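Probable dipeptidase (Pseudomonas aeruginosa, PDB 3B40) probably acts as a metal-dependent dipeptidase of the membrane dipeptidase family (peptidase family M19). Local coordinates at residues Arg9-His14 against Val378-Ile383; Leu65-Trp70 against Lys100-Met105; Arg238-Ile243 against Ile342-Lys347; Leu297-Ala300 against Asp305-Ile308. The protein carries 11 engineered substitutions. All coordinates share one frame; numbering follows the deposited sequence.

Interaction 1 of 4, residues Arg9-His14 against Val378-Ile383; sequences RKVMQH and VTAELI. Engineered in segment 9-14: Gln13 (natural residue Lys). With CA (calcium ion), chain E.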
loop_
_atom_site.group_PDB
_atom_site.type_symbol
_atom_site.label_atom_id
_atom_site.label_comp_id
_atom_site.label_asym_id
_atom_site.label_seq_id
_atom_site.Cartn_x
_atom_site.Cartn_y
_atom_site.Cartn_z
ATOM N N ARG A 9 -7.389 28.052 -13.078
ATOM C CA ARG A 9 -7.288 27.331 -14.369
ATOM C C ARG A 9 -5.855 27.271 -14.858
ATOM O O ARG A 9 -5.462 26.292 -15.457
ATOM C CB ARG A 9 -8.181 27.943 -15.465
ATOM C CG ARG A 9 -9.628 27.493 -15.415
ATOM C CD ARG A 9 -10.522 28.457 -16.199
ATOM N NE ARG A 9 -11.710 28.795 -15.420
ATOM C CZ ARG A 9 -11.992 30.004 -14.940
ATOM N NH1 ARG A 9 -11.189 31.034 -15.177
ATOM N NH2 ARG A 9 -13.102 30.181 -14.224
ATOM N N LYS A 10 -5.071 28.316 -14.590
ATOM C CA LYS A 10 -3.675 28.330 -15.002
ATOM C C LYS A 10 -2.913 27.129 -14.415
ATOM O O LYS A 10 -2.101 26.533 -15.099
ATOM C CB LYS A 10 -2.988 29.619 -14.573
ATOM C CG LYS A 10 -2.941 29.806 -13.053
ATOM C CD LYS A 10 -1.947 30.894 -12.558
ATOM C CE LYS A 10 -2.358 31.412 -11.173
ATOM N NZ LYS A 10 -1.786 30.694 -9.958
ATOM N N VAL A 11 -3.178 26.810 -13.144
ATOM C CA VAL A 11 -2.533 25.674 -12.452
ATOM C C VAL A 11 -3.056 24.334 -13.002
ATOM O O VAL A 11 -2.244 23.470 -13.314
ATOM C CB VAL A 11 -2.655 25.786 -10.890
ATOM C CG1 VAL A 11 -2.061 24.555 -10.178
ATOM C CG2 VAL A 11 -1.921 27.025 -10.405
ATOM N N MET A 12 -4.383 24.193 -13.155
ATOM C CA MET A 12 -5.025 22.983 -13.717
ATOM C C MET A 12 -4.497 22.679 -15.112
ATOM O O MET A 12 -4.226 21.529 -15.451
ATOM C CB MET A 12 -6.562 23.133 -13.794
ATOM C CG MET A 12 -7.315 23.327 -12.450
ATOM S SD MET A 12 -9.093 23.776 -12.613
ATOM C CE MET A 12 -9.737 22.337 -13.455
ATOM N N GLN A 13 -4.372 23.735 -15.924
ATOM C CA GLN A 13 -3.842 23.633 -17.303
ATOM C C GLN A 13 -2.393 23.189 -17.297
ATOM O O GLN A 13 -1.979 22.353 -18.080
ATOM C CB GLN A 13 -3.919 24.999 -18.022
ATOM C CG GLN A 13 -5.320 25.380 -18.514
ATOM C CD GLN A 13 -5.937 24.317 -19.396
ATOM O OE1 GLN A 13 -5.304 23.851 -20.362
ATOM N NE2 GLN A 13 -7.173 23.896 -19.056
ATOM N N HIS A 14 -1.614 23.783 -16.414
ATOM C CA HIS A 14 -0.239 23.361 -16.223
ATOM C C HIS A 14 -0.164 21.875 -15.826
ATOM O O HIS A 14 0.654 21.149 -16.364
ATOM C CB HIS A 14 0.389 24.259 -15.176
ATOM C CG HIS A 14 1.842 24.023 -14.949
ATOM N ND1 HIS A 14 2.507 24.567 -13.872
ATOM C CD2 HIS A 14 2.755 23.286 -15.626
ATOM C CE1 HIS A 14 3.773 24.189 -13.900
ATOM N NE2 HIS A 14 3.953 23.416 -14.957
ATOM N N VAL A 378 -3.515 15.987 -7.637
ATOM C CA VAL A 378 -2.357 15.849 -6.735
ATOM C C VAL A 378 -1.269 16.719 -7.316
ATOM O O VAL A 378 -0.649 17.534 -6.603
ATOM C CB VAL A 378 -1.833 14.351 -6.628
ATOM C CG1 VAL A 378 -0.625 14.265 -5.709
ATOM C CG2 VAL A 378 -2.935 13.407 -6.128
ATOM N N THR A 379 -1.066 16.591 -8.631
ATOM C CA THR A 379 -0.093 17.435 -9.323
ATOM C C THR A 379 -0.367 18.942 -9.186
ATOM O O THR A 379 0.558 19.738 -9.051
ATOM C CB THR A 379 0.048 17.025 -10.802
ATOM O OG1 THR A 379 0.445 15.649 -10.854
ATOM C CG2 THR A 379 1.105 17.881 -11.498
ATOM N N ALA A 380 -1.638 19.323 -9.230
ATOM C CA ALA A 380 -2.032 20.725 -9.048
ATOM C C ALA A 380 -1.640 21.277 -7.667
ATOM O O ALA A 380 -1.205 22.431 -7.553
ATOM C CB ALA A 380 -3.510 20.875 -9.254
ATOM N N GLU A 381 -1.832 20.468 -6.622
ATOM C CA GLU A 381 -1.382 20.835 -5.256
ATOM C C GLU A 381 0.145 20.923 -5.171
ATOM O O GLU A 381 0.662 21.829 -4.524
ATOM C CB GLU A 381 -1.937 19.884 -4.199
ATOM C CG GLU A 381 -1.652 20.281 -2.722
ATOM C CD GLU A 381 -2.176 21.652 -2.305
ATOM O OE1 GLU A 381 -3.189 22.128 -2.867
ATOM O OE2 GLU A 381 -1.569 22.260 -1.387
ATOM N N LEU A 382 0.850 19.965 -5.785
ATOM C CA LEU A 382 2.319 20.027 -5.929
ATOM C C LEU A 382 2.818 21.288 -6.658
ATOM O O LEU A 382 3.723 21.992 -6.182
ATOM C CB LEU A 382 2.865 18.765 -6.604
ATOM C CG LEU A 382 2.756 17.454 -5.815
ATOM C CD1 LEU A 382 2.924 16.222 -6.743
ATOM C CD2 LEU A 382 3.745 17.494 -4.654
ATOM N N ILE A 383 2.233 21.586 -7.809
ATOM C CA ILE A 383 2.548 22.853 -8.498
ATOM C C ILE A 383 2.388 24.059 -7.537
ATOM O O ILE A 383 3.293 24.878 -7.363
ATOM C CB ILE A 383 1.662 23.031 -9.762
ATOM C CG1 ILE A 383 2.073 22.022 -10.839
ATOM C CG2 ILE A 383 1.773 24.439 -10.312
ATOM C CD1 ILE A 383 1.019 21.811 -11.940
HETATM CA CA CA E . 5.678 22.824 -16.524
HETATM O O HOH W 1 4.488 21.435 -18.115
#
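A chi1 of -175° swings the His14 ring away from its own backbone N. In Ile383 a chi1 of -70° puts CG1 beside the backbone N and leaves CG2 beside the carbonyl carbon. These turns bring Ile383 over one face of the imidazole. Its CD1 lies 3.9 Å from the centroid of the His14 ring, a CH-pi contact offset toward the rim. The other branch, CG2 of Ile383, approaches His14 ND1 to 3.6 Å. The same methyl touches Val11, with Ile383 CG2 3.8 Å from Val11 CG1. These two side chains run past each other in opposite senses. Val11 CG1 also rests on Ala380, 4.1 Å from Ala380 CB and 3.5 Å from Ala380 O. That carbonyl oxygen accepts a hydrogen bond from Thr384 OG1, within the same helix. The two helical segments approach to 8.9 Å between axes, at 118° between their directions. His14 NE2 binds calcium at 2.4 Å, so the metal bond and the Ile383 methyl both restrain the ring. Asp389 and a water also bind this calcium. The contact is helix-helix packing beside a calcium site far from the centre of the chain.

Interaction 2 of 4, residues Leu65-Trp70 against Lys100-Met105; sequences LAIFGW and KILTGM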
loop_
_atom_site.group_PDB
_atom_site.type_symbol
_atom_site.label_atom_id
_atom_site.label_comp_id
_atom_site.label_asym_id
_atom_site.label_seq_id
_atom_site.Cartn_x
_atom_site.Cartn_y
_atom_site.Cartn_z
ATOM N N LEU A 65 -0.200 -3.637 -8.765
ATOM C CA LEU A 65 -1.358 -4.407 -8.318
ATOM C C LEU A 65 -0.889 -5.710 -7.687
ATOM O O LEU A 65 -0.224 -6.532 -8.330
ATOM C CB LEU A 65 -2.281 -4.715 -9.498
ATOM C CG LEU A 65 -2.618 -3.475 -10.360
ATOM C CD1 LEU A 65 -3.454 -3.905 -11.554
ATOM C CD2 LEU A 65 -3.356 -2.407 -9.579
ATOM N N ALA A 66 -1.294 -5.907 -6.447
ATOM C CA ALA A 66 -0.703 -6.928 -5.614
ATOM C C ALA A 66 -1.465 -8.246 -5.698
ATOM O O ALA A 66 -2.694 -8.270 -5.623
ATOM C CB ALA A 66 -0.651 -6.451 -4.168
ATOM N N ILE A 67 -0.693 -9.320 -5.824
ATOM C CA ILE A 67 -1.119 -10.661 -5.505
ATOM C C ILE A 67 -1.196 -10.717 -3.985
ATOM O O ILE A 67 -0.158 -10.691 -3.290
ATOM C CB ILE A 67 -0.063 -11.704 -5.984
ATOM C CG1 ILE A 67 0.213 -11.600 -7.505
ATOM C CG2 ILE A 67 -0.447 -13.115 -5.513
ATOM C CD1 ILE A 67 -0.985 -11.630 -8.480
ATOM N N PHE A 68 -2.417 -10.790 -3.476
ATOM C CA PHE A 68 -2.665 -10.655 -2.033
ATOM C C PHE A 68 -3.576 -11.780 -1.555
ATOM O O PHE A 68 -4.543 -12.146 -2.247
ATOM C CB PHE A 68 -3.339 -9.300 -1.760
ATOM C CG PHE A 68 -3.725 -9.074 -0.315
ATOM C CD1 PHE A 68 -2.798 -8.580 0.586
ATOM C CD2 PHE A 68 -5.038 -9.310 0.131
ATOM C CE1 PHE A 68 -3.144 -8.360 1.931
ATOM C CE2 PHE A 68 -5.391 -9.096 1.480
ATOM C CZ PHE A 68 -4.431 -8.620 2.371
ATOM N N GLY A 69 -3.241 -12.352 -0.399
ATOM C CA GLY A 69 -4.188 -13.145 0.377
ATOM C C GLY A 69 -3.932 -12.891 1.859
ATOM O O GLY A 69 -2.836 -12.469 2.238
ATOM N N TRP A 70 -4.946 -13.135 2.691
ATOM C CA TRP A 70 -4.810 -13.035 4.145
ATOM C C TRP A 70 -5.907 -13.854 4.834
ATOM O O TRP A 70 -6.759 -14.415 4.134
ATOM C CB TRP A 70 -4.840 -11.552 4.563
ATOM C CG TRP A 70 -6.190 -10.987 4.706
ATOM C CD1 TRP A 70 -7.244 -11.125 3.847
ATOM C CD2 TRP A 70 -6.640 -10.169 5.776
ATOM N NE1 TRP A 70 -8.335 -10.428 4.322
ATOM C CE2 TRP A 70 -7.988 -9.837 5.511
ATOM C CE3 TRP A 70 -6.027 -9.664 6.943
ATOM C CZ2 TRP A 70 -8.750 -9.031 6.385
ATOM C CZ3 TRP A 70 -6.786 -8.869 7.811
ATOM C CH2 TRP A 70 -8.125 -8.549 7.514
ATOM N N LYS A 100 -5.085 -14.530 -11.897
ATOM C CA LYS A 100 -5.896 -14.779 -13.086
ATOM C C LYS A 100 -6.545 -13.495 -13.605
ATOM O O LYS A 100 -6.684 -13.315 -14.815
ATOM C CB LYS A 100 -6.966 -15.827 -12.810
ATOM C CG LYS A 100 -6.483 -17.269 -12.970
ATOM C CD LYS A 100 -7.564 -18.242 -12.479
ATOM C CE LYS A 100 -8.841 -18.198 -13.359
ATOM N NZ LYS A 100 -8.958 -19.350 -14.305
ATOM N N ILE A 101 -6.935 -12.605 -12.692
ATOM C CA ILE A 101 -7.468 -11.283 -13.086
ATOM C C ILE A 101 -6.459 -10.467 -13.922
ATOM O O ILE A 101 -6.798 -9.909 -15.001
ATOM C CB ILE A 101 -7.952 -10.468 -11.849
ATOM C CG1 ILE A 101 -9.199 -11.117 -11.231
ATOM C CG2 ILE A 101 -8.234 -8.957 -12.224
ATOM C CD1 ILE A 101 -9.691 -10.412 -9.929
ATOM N N LEU A 102 -5.223 -10.419 -13.439
ATOM C CA LEU A 102 -4.158 -9.606 -14.033
ATOM C C LEU A 102 -3.710 -10.119 -15.386
ATOM O O LEU A 102 -3.630 -9.367 -16.351
ATOM C CB LEU A 102 -2.952 -9.491 -13.083
ATOM C CG LEU A 102 -3.201 -8.740 -11.759
ATOM C CD1 LEU A 102 -1.981 -8.795 -10.861
ATOM C CD2 LEU A 102 -3.568 -7.274 -12.066
ATOM N N THR A 103 -3.407 -11.403 -15.475
ATOM C CA THR A 103 -3.010 -11.959 -16.766
ATOM C C THR A 103 -4.218 -11.968 -17.711
ATOM O O THR A 103 -4.070 -11.889 -18.940
ATOM C CB THR A 103 -2.427 -13.366 -16.612
ATOM O OG1 THR A 103 -3.371 -14.198 -15.952
ATOM C CG2 THR A 103 -1.135 -13.342 -15.787
ATOM N N GLY A 104 -5.414 -12.065 -17.137
ATOM C CA GLY A 104 -6.629 -12.054 -17.936
ATOM C C GLY A 104 -6.917 -10.695 -18.565
ATOM O O GLY A 104 -7.508 -10.642 -19.638
ATOM N N MET A 105 -6.507 -9.605 -17.901
ATOM C CA MET A 105 -6.680 -8.233 -18.397
ATOM C C MET A 105 -5.823 -8.037 -19.632
ATOM O O MET A 105 -6.263 -7.424 -20.583
ATOM C CB MET A 105 -6.290 -7.151 -17.342
ATOM C CG MET A 105 -7.202 -7.044 -16.116
ATOM S SD MET A 105 -6.581 -6.003 -14.737
ATOM C CE MET A 105 -6.653 -4.402 -15.519
#
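Leu102 is the side chain that helix residues 100-105 send into strand residues 65-67. Its CB bond is directed toward the strand. Chi1 of -65° places CG beside the backbone N, and from CG the two methyls reach different parts of the strand. CB and CG themselves stay back, and the touching is left to the tips. CD2 takes Leu65. It lies 3.4 Å from Leu65 CD1, which is tighter than a usual carbon-carbon contact. It also lies 3.8 Å from Leu65 CB, so it meets both the root and one tip of that leucine. CD1 goes to the strand backbone and to Ile67, two residues on. It is 3.8 Å from Leu65 O and equally 3.8 Å from Ile67 CD1. Ile67 reaches it by a bend: its chi1 of -57° and chi2 of -52° bring CD1 closer to the helix than its CB direction alone would suggest. Both Leu65 and Ile67 meet Leu102 at a slant. The side-chain contacts are apolar, and all three side chains are buried.

Ile133 of strand 131-138 touches both Leu65 and Leu102, and Met135 of that strand touches Ile67. On the other flank Leu65 meets Ile29 of strand 25-29. Ile67 also packs on Gln95 and Tyr99, earlier in helix 87-108. Strand 62-68 runs parallel to both neighbouring strands, and helix 87-108 follows it in the chain. Their packing is consistent with one strand-helix unit of a TIM-barrel-like fold, with the helix laid against the sheet.

Interaction 3 of 4, residues Arg238-Ile243 against Ile342-Lys347; sequences RALVDI and IDYTVK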
loop_
_atom_site.group_PDB
_atom_site.type_symbol
_atom_site.label_atom_id
_atom_site.label_comp_id
_atom_site.label_asym_id
_atom_site.label_seq_id
_atom_site.Cartn_x
_atom_site.Cartn_y
_atom_site.Cartn_z
ATOM N N ARG A 238 5.025 9.563 10.803
ATOM C CA ARG A 238 4.444 9.696 12.130
ATOM C C ARG A 238 4.282 11.150 12.578
ATOM O O ARG A 238 3.456 11.451 13.442
ATOM C CB ARG A 238 5.273 8.957 13.155
ATOM C CG ARG A 238 5.211 7.484 12.995
ATOM C CD ARG A 238 5.066 6.930 14.344
ATOM N NE ARG A 238 5.825 5.722 14.489
ATOM C CZ ARG A 238 5.942 5.078 15.645
ATOM N NH1 ARG A 238 6.650 3.964 15.701
ATOM N NH2 ARG A 238 5.342 5.546 16.734
ATOM N N ALA A 239 5.082 12.039 11.996
ATOM C CA ALA A 239 5.007 13.464 12.301
ATOM C C ALA A 239 3.606 14.013 12.022
ATOM O O ALA A 239 3.200 14.958 12.642
ATOM C CB ALA A 239 6.017 14.225 11.502
ATOM N N LEU A 240 2.895 13.407 11.076
ATOM C CA LEU A 240 1.493 13.733 10.822
ATOM C C LEU A 240 0.499 13.035 11.747
ATOM O O LEU A 240 -0.375 13.674 12.314
ATOM C CB LEU A 240 1.122 13.503 9.352
ATOM C CG LEU A 240 1.730 14.630 8.470
ATOM C CD1 LEU A 240 3.184 14.301 8.071
ATOM C CD2 LEU A 240 0.859 14.930 7.247
ATOM N N VAL A 241 0.613 11.723 11.865
ATOM C CA VAL A 241 -0.273 10.944 12.723
ATOM C C VAL A 241 0.655 9.932 13.369
ATOM O O VAL A 241 1.430 9.206 12.694
ATOM C CB VAL A 241 -1.407 10.249 11.940
ATOM C CG1 VAL A 241 -2.276 9.361 12.878
ATOM C CG2 VAL A 241 -2.293 11.287 11.220
ATOM N N ASP A 242 0.623 9.942 14.688
ATOM C CA ASP A 242 1.555 9.162 15.467
ATOM C C ASP A 242 0.934 7.793 15.743
ATOM O O ASP A 242 0.352 7.540 16.788
ATOM C CB ASP A 242 1.947 9.946 16.735
ATOM C CG ASP A 242 3.133 9.327 17.465
ATOM O OD1 ASP A 242 3.916 8.559 16.859
ATOM O OD2 ASP A 242 3.257 9.584 18.673
ATOM N N ILE A 243 1.064 6.903 14.764
ATOM C CA ILE A 243 0.527 5.566 14.834
ATOM C C ILE A 243 1.664 4.653 14.378
ATOM O O ILE A 243 2.530 5.083 13.616
ATOM C CB ILE A 243 -0.756 5.389 13.935
ATOM C CG1 ILE A 243 -0.517 5.886 12.510
ATOM C CG2 ILE A 243 -1.978 6.082 14.558
ATOM C CD1 ILE A 243 -1.718 5.538 11.491
ATOM N N ILE A 342 3.975 14.605 1.875
ATOM C CA ILE A 342 5.039 14.612 0.862
ATOM C C ILE A 342 6.163 15.600 1.240
ATOM O O ILE A 342 7.342 15.243 1.196
ATOM C CB ILE A 342 4.475 14.905 -0.564
ATOM C CG1 ILE A 342 3.506 13.754 -0.982
ATOM C CG2 ILE A 342 5.614 15.118 -1.566
ATOM C CD1 ILE A 342 2.796 13.941 -2.332
ATOM N N ASP A 343 5.773 16.818 1.617
ATOM C CA ASP A 343 6.673 17.888 2.009
ATOM C C ASP A 343 7.586 17.407 3.142
ATOM O O ASP A 343 8.788 17.582 3.078
ATOM C CB ASP A 343 5.876 19.129 2.500
ATOM C CG ASP A 343 5.335 20.013 1.364
ATOM O OD1 ASP A 343 5.477 19.699 0.167
ATOM O OD2 ASP A 343 4.755 21.064 1.686
ATOM N N TYR A 344 6.998 16.814 4.173
ATOM C CA TYR A 344 7.748 16.313 5.336
ATOM C C TYR A 344 8.761 15.243 4.967
ATOM O O TYR A 344 9.881 15.246 5.467
ATOM C CB TYR A 344 6.794 15.774 6.409
ATOM C CG TYR A 344 7.518 15.363 7.675
ATOM C CD1 TYR A 344 7.782 16.291 8.684
ATOM C CD2 TYR A 344 7.963 14.055 7.849
ATOM C CE1 TYR A 344 8.462 15.917 9.841
ATOM C CE2 TYR A 344 8.658 13.662 8.981
ATOM C CZ TYR A 344 8.917 14.607 9.980
ATOM O OH TYR A 344 9.571 14.226 11.120
ATOM N N THR A 345 8.342 14.307 4.120
ATOM C CA THR A 345 9.161 13.173 3.757
ATOM C C THR A 345 10.344 13.661 2.927
ATOM O O THR A 345 11.481 13.225 3.147
ATOM C CB THR A 345 8.310 12.060 3.045
ATOM O OG1 THR A 345 7.154 11.792 3.828
ATOM C CG2 THR A 345 9.081 10.743 2.928
ATOM N N VAL A 346 10.076 14.601 2.016
ATOM C CA VAL A 346 11.104 15.212 1.204
ATOM C C VAL A 346 12.120 15.965 2.083
ATOM O O VAL A 346 13.317 15.805 1.886
ATOM C CB VAL A 346 10.501 16.126 0.097
ATOM C CG1 VAL A 346 11.574 16.992 -0.553
ATOM C CG2 VAL A 346 9.735 15.303 -0.957
ATOM N N LYS A 347 11.655 16.749 3.060
ATOM C CA LYS A 347 12.550 17.379 4.045
ATOM C C LYS A 347 13.529 16.418 4.670
ATOM O O LYS A 347 14.700 16.767 4.911
ATOM C CB LYS A 347 11.751 17.951 5.231
ATOM C CG LYS A 347 10.985 19.194 4.968
ATOM C CD LYS A 347 11.926 20.382 4.776
ATOM C CE LYS A 347 11.141 21.674 4.592
ATOM N NZ LYS A 347 12.124 22.769 4.447
#
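Ala239 points its methyl at the face of the Tyr344 ring. The CB stands 3.3 Å above the ring plane, displaced toward the rim that carries the hydroxyl. Its distance to the centroid of the Tyr344 ring is 3.5 Å, and the approach is tilted 23° from the ring normal. This is a CH-pi contact. The closest ring atom is Tyr344 CZ, 3.3 Å from Ala239 CB, with Tyr344 CE1 next at 3.4 Å. The ring is carried to the loop by a chi1 of -175°, which turns CG away from the backbone N of the helix residue. Leu240 comes in from a different direction. Its CD1 lies 4.2 Å from Tyr344 CB, so it touches the root of the side chain while Ala239 covers the far part of the ring. Beyond the ring, Tyr344 OH is hydrogen-bonded to Asp249 OD1, at the start of helix 249-257. Pro237 also touches Tyr344. Within the loop, Arg238 NH2 and Asp242 OD1 form a salt bridge at 3.3 Å, whose hydrogen bond is weak. Asp242 is the centre of an inverse gamma turn. The contact is a surface one. It joins the loop between strand 230-235 and helix 249-257 to helix 335-349, consistent with a strand-to-helix loop of a TIM-barrel-like fold.

Interaction 4 of 4, residues Leu297-Ala300 against Asp305-Ile308; sequences LDYA and DPII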
loop_
_atom_site.group_PDB
_atom_site.type_symbol
_atom_site.label_atom_id
_atom_site.label_comp_id
_atom_site.label_asym_id
_atom_site.label_seq_id
_atom_site.Cartn_x
_atom_site.Cartn_y
_atom_site.Cartn_z
ATOM N N LEU A 297 -3.822 6.664 18.858
ATOM C CA LEU A 297 -4.740 6.330 17.766
ATOM C C LEU A 297 -4.679 4.893 17.274
ATOM O O LEU A 297 -5.497 4.502 16.450
ATOM C CB LEU A 297 -4.528 7.297 16.594
ATOM C CG LEU A 297 -4.972 8.732 16.833
ATOM C CD1 LEU A 297 -4.483 9.625 15.675
ATOM C CD2 LEU A 297 -6.492 8.774 16.951
ATOM N N ASP A 298 -3.717 4.106 17.766
ATOM C CA ASP A 298 -3.514 2.769 17.217
ATOM C C ASP A 298 -4.751 1.872 17.345
ATOM O O ASP A 298 -5.081 1.109 16.424
ATOM C CB ASP A 298 -2.310 2.099 17.857
ATOM C CG ASP A 298 -1.008 2.761 17.489
ATOM O OD1 ASP A 298 -0.749 3.000 16.298
ATOM O OD2 ASP A 298 -0.219 3.026 18.404
ATOM N N TYR A 299 -5.433 1.978 18.484
ATOM C CA TYR A 299 -6.621 1.166 18.747
ATOM C C TYR A 299 -7.914 1.889 18.383
ATOM O O TYR A 299 -9.003 1.355 18.620
ATOM C CB TYR A 299 -6.686 0.765 20.225
ATOM C CG TYR A 299 -5.507 -0.057 20.739
ATOM C CD1 TYR A 299 -4.645 -0.729 19.863
ATOM C CD2 TYR A 299 -5.301 -0.198 22.114
ATOM C CE1 TYR A 299 -3.572 -1.469 20.352
ATOM C CE2 TYR A 299 -4.246 -0.942 22.621
ATOM C CZ TYR A 299 -3.391 -1.571 21.743
ATOM O OH TYR A 299 -2.373 -2.300 22.252
ATOM N N ALA A 300 -7.778 3.113 17.858
ATOM C CA ALA A 300 -8.896 3.898 17.367
ATOM C C ALA A 300 -9.177 3.486 15.936
ATOM O O ALA A 300 -10.335 3.472 15.504
ATOM C CB ALA A 300 -8.572 5.390 17.406
ATOM N N ASP A 305 -7.030 -3.720 20.722
ATOM C CA ASP A 305 -6.844 -4.022 22.158
ATOM C C ASP A 305 -6.568 -5.497 22.369
ATOM O O ASP A 305 -7.317 -6.349 21.872
ATOM C CB ASP A 305 -8.055 -3.608 22.977
ATOM C CG ASP A 305 -8.326 -2.131 22.889
ATOM O OD1 ASP A 305 -8.085 -1.435 23.896
ATOM O OD2 ASP A 305 -8.781 -1.661 21.813
ATOM N N PRO A 306 -5.448 -5.809 23.033
ATOM C CA PRO A 306 -4.979 -7.179 23.284
ATOM C C PRO A 306 -6.024 -8.105 23.903
ATOM O O PRO A 306 -6.141 -9.251 23.482
ATOM C CB PRO A 306 -3.775 -6.960 24.208
ATOM C CG PRO A 306 -3.229 -5.664 23.729
ATOM C CD PRO A 306 -4.459 -4.822 23.511
ATOM N N ILE A 307 -6.767 -7.607 24.886
ATOM C CA ILE A 307 -7.815 -8.404 25.560
ATOM C C ILE A 307 -8.883 -8.911 24.581
ATOM O O ILE A 307 -9.536 -9.910 24.857
ATOM C CB ILE A 307 -8.480 -7.592 26.720
ATOM C CG1 ILE A 307 -9.326 -8.483 27.647
ATOM C CG2 ILE A 307 -9.320 -6.460 26.162
ATOM C CD1 ILE A 307 -8.574 -9.487 28.390
ATOM N N ILE A 308 -9.026 -8.256 23.421
ATOM C CA ILE A 308 -10.051 -8.659 22.422
ATOM C C ILE A 308 -9.847 -10.140 22.019
ATOM O O ILE A 308 -10.779 -10.819 21.585
ATOM C CB ILE A 308 -10.079 -7.668 21.208
ATOM C CG1 ILE A 308 -10.609 -6.285 21.652
ATOM C CG2 ILE A 308 -10.880 -8.250 20.040
ATOM C CD1 ILE A 308 -10.489 -5.164 20.614
HETATM O O HOH W 2 -10.045 -1.048 19.493
#
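In the long loop between helix 276-288 and helix 313-328, Tyr299 lays its ring against Asp305 and Pro306, which come a few residues later. The backbone of Asp305 passes over one face of the ring. Asp305 N stands 3.8 Å above the plane of the Tyr299 ring, over its centre. Asp305 CA is 4.1 Å from the centroid of the Tyr299 ring and 12° off the normal, a CH-pi contact. The carboxylate lies aslant the tyrosine. Chi1 of -61° sets Asp305 CG beside its backbone N, and from there OD1 comes to 3.5 Å from Tyr299 CD2. The other oxygen, Asp305 OD2, lies 3.6 Å from Tyr299 CB. Carboxylate and ring planes are 48° apart, so the two groups are neither stacked nor perpendicular.

The loop thus folds back on itself beside helix 276-288. Arg286 of that helix forms a salt bridge with Asp305 OD1 and also touches Tyr299. The arginine probably favours the charged form of the buried carboxylate. Past Asp305 the chain enters a 3-10 segment, 306-308, whose Ile308 packs on Phe316 and Tyr319 of helix 313-328.

Pro306 meets the far end of the tyrosine, roughly at a right angle to it. Pro306 CD is 3.5 Å from Tyr299 OH. A water bridges the two segments on the backbone side of Tyr299. It is hydrogen-bonded to Tyr299 O at 2.8 Å and to Asp305 OD2 at 2.7 Å.

In the fold
Interaction 1 closes the widest loop of the chain, and the other three contacts form within it. Of these three, interaction 2 comes first and closes before interaction 3 opens. Interaction 4 falls between the segments of interaction 3. Interactions 2 and 3 lie on opposite sides of the chain's centre, with centres 31 Å apart. Strand 62-68, which carries interaction 2, and strand 230-235, which precedes the loop of interaction 3, belong to the same parallel sheet. Interactions 3 and 4 touch directly. Interaction 1 is peripheral, 40 Å from interaction 4 between centres. Interaction 2 thus lies in the TIM-barrel-like body, interaction 3 joins a loop to one of its helices, and interaction 1 packs the N-terminal helix on helix 375-385.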